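Local atomic coordinates of acetoin utilization protein AcuB, putative (Vibrio cholerae, PDB entry 2O16), a protein that is of unknown function but, as a pair of CBS domains, probably acts as a regulatory module that senses a small ligand such as an adenine nucleotide. Residues Asp26-His29 against Leu30-Leu34; Lys6-Met10 against Met11-Pro15. All coordinates share one frame; numbering follows the deposited sequence.

Interaction 1: Asp26-His29 against Leu30-Leu34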
loop_
_atom_site.group_PDB
_atom_site.type_symbol
_atom_site.label_atom_id
_atom_site.label_comp_id
_atom_site.label_asym_id
_atom_site.label_seq_id
_atom_site.Cartn_x
_atom_site.Cartn_y
_atom_site.Cartn_z
ATOM N N ASP A 26 0.738 11.042 13.055
ATOM C CA ASP A 26 0.696 11.547 11.695
ATOM C C ASP A 26 0.030 10.572 10.724
ATOM O O ASP A 26 -0.748 10.995 9.868
ATOM C CB ASP A 26 2.102 11.847 11.162
ATOM C CG ASP A 26 2.836 12.894 11.982
ATOM O OD1 ASP A 26 2.197 13.878 12.426
ATOM O OD2 ASP A 26 4.053 12.737 12.154
ATOM N N ALA A 27 0.386 9.292 10.821
ATOM C CA ALA A 27 -0.187 8.272 9.932
ATOM C C ALA A 27 -1.695 8.128 10.209
ATOM O O ALA A 27 -2.492 8.022 9.279
ATOM C CB ALA A 27 0.534 6.915 10.134
ATOM N N LYS A 28 -2.060 8.088 11.485
ATOM C CA LYS A 28 -3.482 8.127 11.879
ATOM C C LYS A 28 -4.247 9.286 11.225
ATOM O O LYS A 28 -5.289 9.077 10.595
ATOM C CB LYS A 28 -3.616 8.171 13.401
ATOM C CG LYS A 28 -5.067 7.995 13.921
ATOM C CD LYS A 28 -5.130 8.459 15.376
ATOM C CE LYS A 28 -6.575 8.584 15.894
ATOM N NZ LYS A 28 -7.019 7.343 16.617
ATOM N N HIS A 29 -3.731 10.504 11.380
ATOM C CA HIS A 29 -4.355 11.701 10.821
ATOM C C HIS A 29 -4.471 11.660 9.311
ATOM O O HIS A 29 -5.502 12.045 8.740
ATOM C CB HIS A 29 -3.610 12.979 11.255
ATOM C CG HIS A 29 -3.738 13.288 12.716
ATOM N ND1 HIS A 29 -4.914 13.107 13.418
ATOM C CD2 HIS A 29 -2.849 13.793 13.604
ATOM C CE1 HIS A 29 -4.733 13.458 14.681
ATOM N NE2 HIS A 29 -3.487 13.877 14.819
ATOM N N LEU A 30 -3.421 11.178 8.654
ATOM C CA LEU A 30 -3.422 11.097 7.213
ATOM C C LEU A 30 -4.465 10.078 6.748
ATOM O O LEU A 30 -5.186 10.329 5.806
ATOM C CB LEU A 30 -2.026 10.700 6.724
ATOM C CG LEU A 30 -1.855 10.501 5.228
ATOM C CD1 LEU A 30 -2.127 11.836 4.565
ATOM C CD2 LEU A 30 -0.406 10.030 4.969
ATOM N N MET A 31 -4.524 8.933 7.424
ATOM C CA MET A 31 -5.531 7.904 7.129
ATOM C C MET A 31 -6.969 8.411 7.298
ATOM O O MET A 31 -7.829 8.166 6.456
ATOM C CB MET A 31 -5.291 6.694 8.021
ATOM C CG MET A 31 -4.122 5.806 7.496
ATOM S SD MET A 31 -3.971 4.339 8.486
ATOM C CE MET A 31 -2.275 3.841 8.022
ATOM N N GLU A 32 -7.209 9.136 8.380
ATOM C CA GLU A 32 -8.522 9.786 8.611
ATOM C C GLU A 32 -8.875 10.883 7.592
ATOM O O GLU A 32 -10.008 10.918 7.058
ATOM C CB GLU A 32 -8.572 10.318 10.035
ATOM C CG GLU A 32 -8.614 9.205 11.061
ATOM C CD GLU A 32 -8.418 9.698 12.470
ATOM O OE1 GLU A 32 -8.093 10.900 12.658
ATOM O OE2 GLU A 32 -8.587 8.877 13.392
ATOM N N ALA A 33 -7.911 11.745 7.276
ATOM C CA ALA A 33 -8.150 12.832 6.332
ATOM C C ALA A 33 -8.547 12.338 4.946
ATOM O O ALA A 33 -9.413 12.928 4.281
ATOM C CB ALA A 33 -6.931 13.752 6.236
ATOM N N LEU A 34 -7.907 11.264 4.494
ATOM C CA LEU A 34 -8.171 10.758 3.159
ATOM C C LEU A 34 -9.044 9.510 3.131
ATOM O O LEU A 34 -9.381 9.025 2.050
ATOM C CB LEU A 34 -6.842 10.464 2.474
ATOM C CG LEU A 34 -5.852 11.621 2.421
ATOM C CD1 LEU A 34 -4.552 11.127 1.783
ATOM C CD2 LEU A 34 -6.441 12.827 1.676
#
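The carbonyl oxygen of His29 takes the amide of Ala33 at 2.8 Å from N to O, the shortest of four i to i+4 bonds that run through the helix 24-34 of a CBS domain. Ahead of it Leu30 N binds Asp26 O, Met31 N binds Ala27 O and Glu32 N binds Lys28 O, all fairly straight at the hydrogen, so this part of the helix is regular alpha.

On the outer side Lys28 and Glu32 sit one turn apart. Lys28 starts with CG opposite its backbone N (chi1 -171°) and runs extended until it bends at the last torsion, while Glu32 leans back along the helix and its chain crosses the lysine at a slant. Their salt bridge is long, 3.9 Å from Lys28 NZ to Glu32 OE2; the same oxygen lies nearer the methylene, 3.2 Å from Lys28 CE. Lys28 NZ also has a weak hydrogen bond to Gln61 OE1.

Met31, buried, leaves the helix from a neighbouring face, next to Lys28. Its CG rests 3.3 Å from Ala27 O, and beyond CG the chain is extended, taking the side chain onto Leu57 of helix 54-64 and Val39 of strand 38-42. Ala27 packs on Leu57 too, and Leu30 reaches Val39 and Leu18, so Ala27, Leu30 and Met31 join this helix to strand 38-42, helix 54-64 and the loop at Leu18.

The other carboxylate oxygen, Glu32 OE1, approaches the His29 ring at its edge near the ring plane, 3.9 Å from ND1, with the ring and carboxylate planes 60° apart.

Interaction 2: Lys6-Met10 against Met11-Pro15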
loop_
_atom_site.group_PDB
_atom_site.type_symbol
_atom_site.label_atom_id
_atom_site.label_comp_id
_atom_site.label_asym_id
_atom_site.label_seq_id
_atom_site.Cartn_x
_atom_site.Cartn_y
_atom_site.Cartn_z
ATOM N N LYS A 6 -0.954 -4.851 -16.924
ATOM C CA LYS A 6 0.164 -4.755 -15.992
ATOM C C LYS A 6 -0.281 -4.043 -14.722
ATOM O O LYS A 6 -1.253 -3.278 -14.737
ATOM C CB LYS A 6 1.282 -3.951 -16.621
ATOM C CG LYS A 6 1.865 -4.598 -17.873
ATOM C CD LYS A 6 2.478 -3.546 -18.780
ATOM C CE LYS A 6 3.543 -4.149 -19.708
ATOM N NZ LYS A 6 3.267 -5.583 -20.077
ATOM N N VAL A 7 0.458 -4.274 -13.642
ATOM C CA VAL A 7 0.216 -3.616 -12.354
ATOM C C VAL A 7 0.106 -2.105 -12.510
ATOM O O VAL A 7 -0.820 -1.500 -12.009
ATOM C CB VAL A 7 1.333 -4.004 -11.335
ATOM C CG1 VAL A 7 1.525 -2.929 -10.282
ATOM C CG2 VAL A 7 1.014 -5.380 -10.715
ATOM N N GLU A 8 1.030 -1.499 -13.249
ATOM C CA GLU A 8 1.008 -0.040 -13.459
ATOM C C GLU A 8 -0.266 0.505 -14.112
ATOM O O GLU A 8 -0.533 1.707 -14.024
ATOM C CB GLU A 8 2.234 0.403 -14.272
ATOM C CG GLU A 8 2.337 -0.248 -15.652
ATOM C CD GLU A 8 3.682 0.011 -16.331
ATOM O OE1 GLU A 8 4.489 0.848 -15.838
ATOM O OE2 GLU A 8 3.925 -0.633 -17.374
ATOM N N ASP A 9 -1.027 -0.372 -14.777
ATOM C CA ASP A 9 -2.269 0.008 -15.467
ATOM C C ASP A 9 -3.410 0.235 -14.477
ATOM O O ASP A 9 -4.390 0.933 -14.786
ATOM C CB ASP A 9 -2.674 -1.075 -16.493
ATOM C CG ASP A 9 -1.690 -1.211 -17.645
ATOM O OD1 ASP A 9 -1.016 -0.216 -17.985
ATOM O OD2 ASP A 9 -1.610 -2.322 -18.245
ATOM N N MET A 10 -3.284 -0.308 -13.267
ATOM C CA MET A 10 -4.387 -0.267 -12.301
ATOM C C MET A 10 -4.026 0.223 -10.910
ATOM O O MET A 10 -4.919 0.420 -10.072
ATOM C CB MET A 10 -5.051 -1.655 -12.214
ATOM C CG MET A 10 -4.109 -2.782 -11.761
ATOM S SD MET A 10 -3.930 -2.798 -9.947
ATOM C CE MET A 10 -5.503 -3.517 -9.467
ATOM N N MET A 11 -2.729 0.403 -10.647
ATOM C CA MET A 11 -2.259 0.841 -9.320
ATOM C C MET A 11 -2.669 2.273 -9.048
ATOM O O MET A 11 -2.911 3.044 -9.983
ATOM C CB MET A 11 -0.735 0.715 -9.202
ATOM C CG MET A 11 0.057 1.622 -10.129
ATOM S SD MET A 11 1.814 1.375 -10.044
ATOM C CE MET A 11 2.449 2.708 -11.064
ATOM N N THR A 12 -2.744 2.616 -7.768
ATOM C CA THR A 12 -2.875 3.985 -7.311
ATOM C C THR A 12 -1.499 4.635 -7.477
ATOM O O THR A 12 -0.524 4.195 -6.862
ATOM C CB THR A 12 -3.343 4.027 -5.821
ATOM O OG1 THR A 12 -4.693 3.563 -5.723
ATOM C CG2 THR A 12 -3.248 5.414 -5.207
ATOM N N ARG A 13 -1.418 5.672 -8.309
ATOM C CA ARG A 13 -0.151 6.359 -8.516
ATOM C C ARG A 13 -0.018 7.523 -7.508
ATOM O O ARG A 13 -0.988 7.907 -6.878
ATOM C CB ARG A 13 -0.049 6.854 -9.972
ATOM C CG ARG A 13 -0.215 5.758 -11.013
ATOM C CD ARG A 13 0.072 6.285 -12.423
ATOM N NE ARG A 13 -0.045 5.237 -13.443
ATOM C CZ ARG A 13 0.984 4.688 -14.088
ATOM N NH1 ARG A 13 2.227 5.086 -13.834
ATOM N NH2 ARG A 13 0.768 3.743 -15.001
ATOM N N HIS A 14 1.176 8.074 -7.350
ATOM C CA HIS A 14 1.384 9.173 -6.372
ATOM C C HIS A 14 0.724 8.927 -5.013
ATOM O O HIS A 14 -0.006 9.789 -4.534
ATOM C CB HIS A 14 0.845 10.529 -6.890
ATOM C CG HIS A 14 1.039 10.744 -8.350
ATOM N ND1 HIS A 14 2.286 10.748 -8.941
ATOM C CD2 HIS A 14 0.146 10.974 -9.342
ATOM C CE1 HIS A 14 2.152 10.961 -10.239
ATOM N NE2 HIS A 14 0.863 11.103 -10.506
ATOM N N PRO A 15 0.961 7.748 -4.377
ATOM C CA PRO A 15 0.319 7.601 -3.071
ATOM C C PRO A 15 0.941 8.578 -2.071
ATOM O O PRO A 15 2.093 8.979 -2.237
ATOM C CB PRO A 15 0.650 6.165 -2.660
ATOM C CG PRO A 15 1.886 5.819 -3.409
ATOM C CD PRO A 15 1.790 6.584 -4.725
HETATM O O HOH W 1 -2.728 3.232 -12.633
#
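A turn with helical backbone angles at 7-9 leads into a short, weakly bonded strand here, and Val7 O pins the turn: it accepts both Met10 N and Met11 N, each at 3.0 Å. The second bond is bent, 135° at the hydrogen, although Met11 N lies nearly in line with the Val7 C=O. At the start of the turn Lys6 N reaches Asp9 OD2 at 2.9 Å from above the carboxylate plane.

Met11 folds back over this turn. With CG held between the backbone N and the carbonyl carbon (chi1 65°) and the rest extended, its sulfur passes 3.8 Å from Glu8 CA. The terminal CE goes on to lie over one face of the Arg13 guanidinium, 3.6 Å above the plane and offset toward the rim.

In the CBS pair this stretch belongs to the N-terminal segment that adds strand 12-13 to the sheet of strands 119-124 and 112-116; Thr12 bonds Ile123 by backbone and Asp128 by side chain. Val7 and Met11 both pack on Val114, while Met10 turns to Phe129 and Ile132 of helix 126-141.

A water bridges the corner, donating to Glu8 O and, at 2.7 Å, to Met11 O, with a weak bond from Arg13 NE. Arg13 extends from CG to NE and brings NH2 2.6 Å from Glu8 O, oblique to the guanidinium plane.

Interaction 2 precedes interaction 1 along the chain, and the two lie on different sides of the CBS pair: their centres are 21 Å apart and the nearest atoms about 7 Å, without touching. The 6-15 segment packs against the sheet and helices of the second half, strands 112-116 and 119-124 with helices 97-106 and 126-141. Helix 24-34, by contrast, packs on strand 38-42 and helix 54-64. The chain between them therefore passes from one half to the other; Pro15 still touches Leu120 and Ile123, whereas His16 and Leu18 already meet Leu30 of interaction 1.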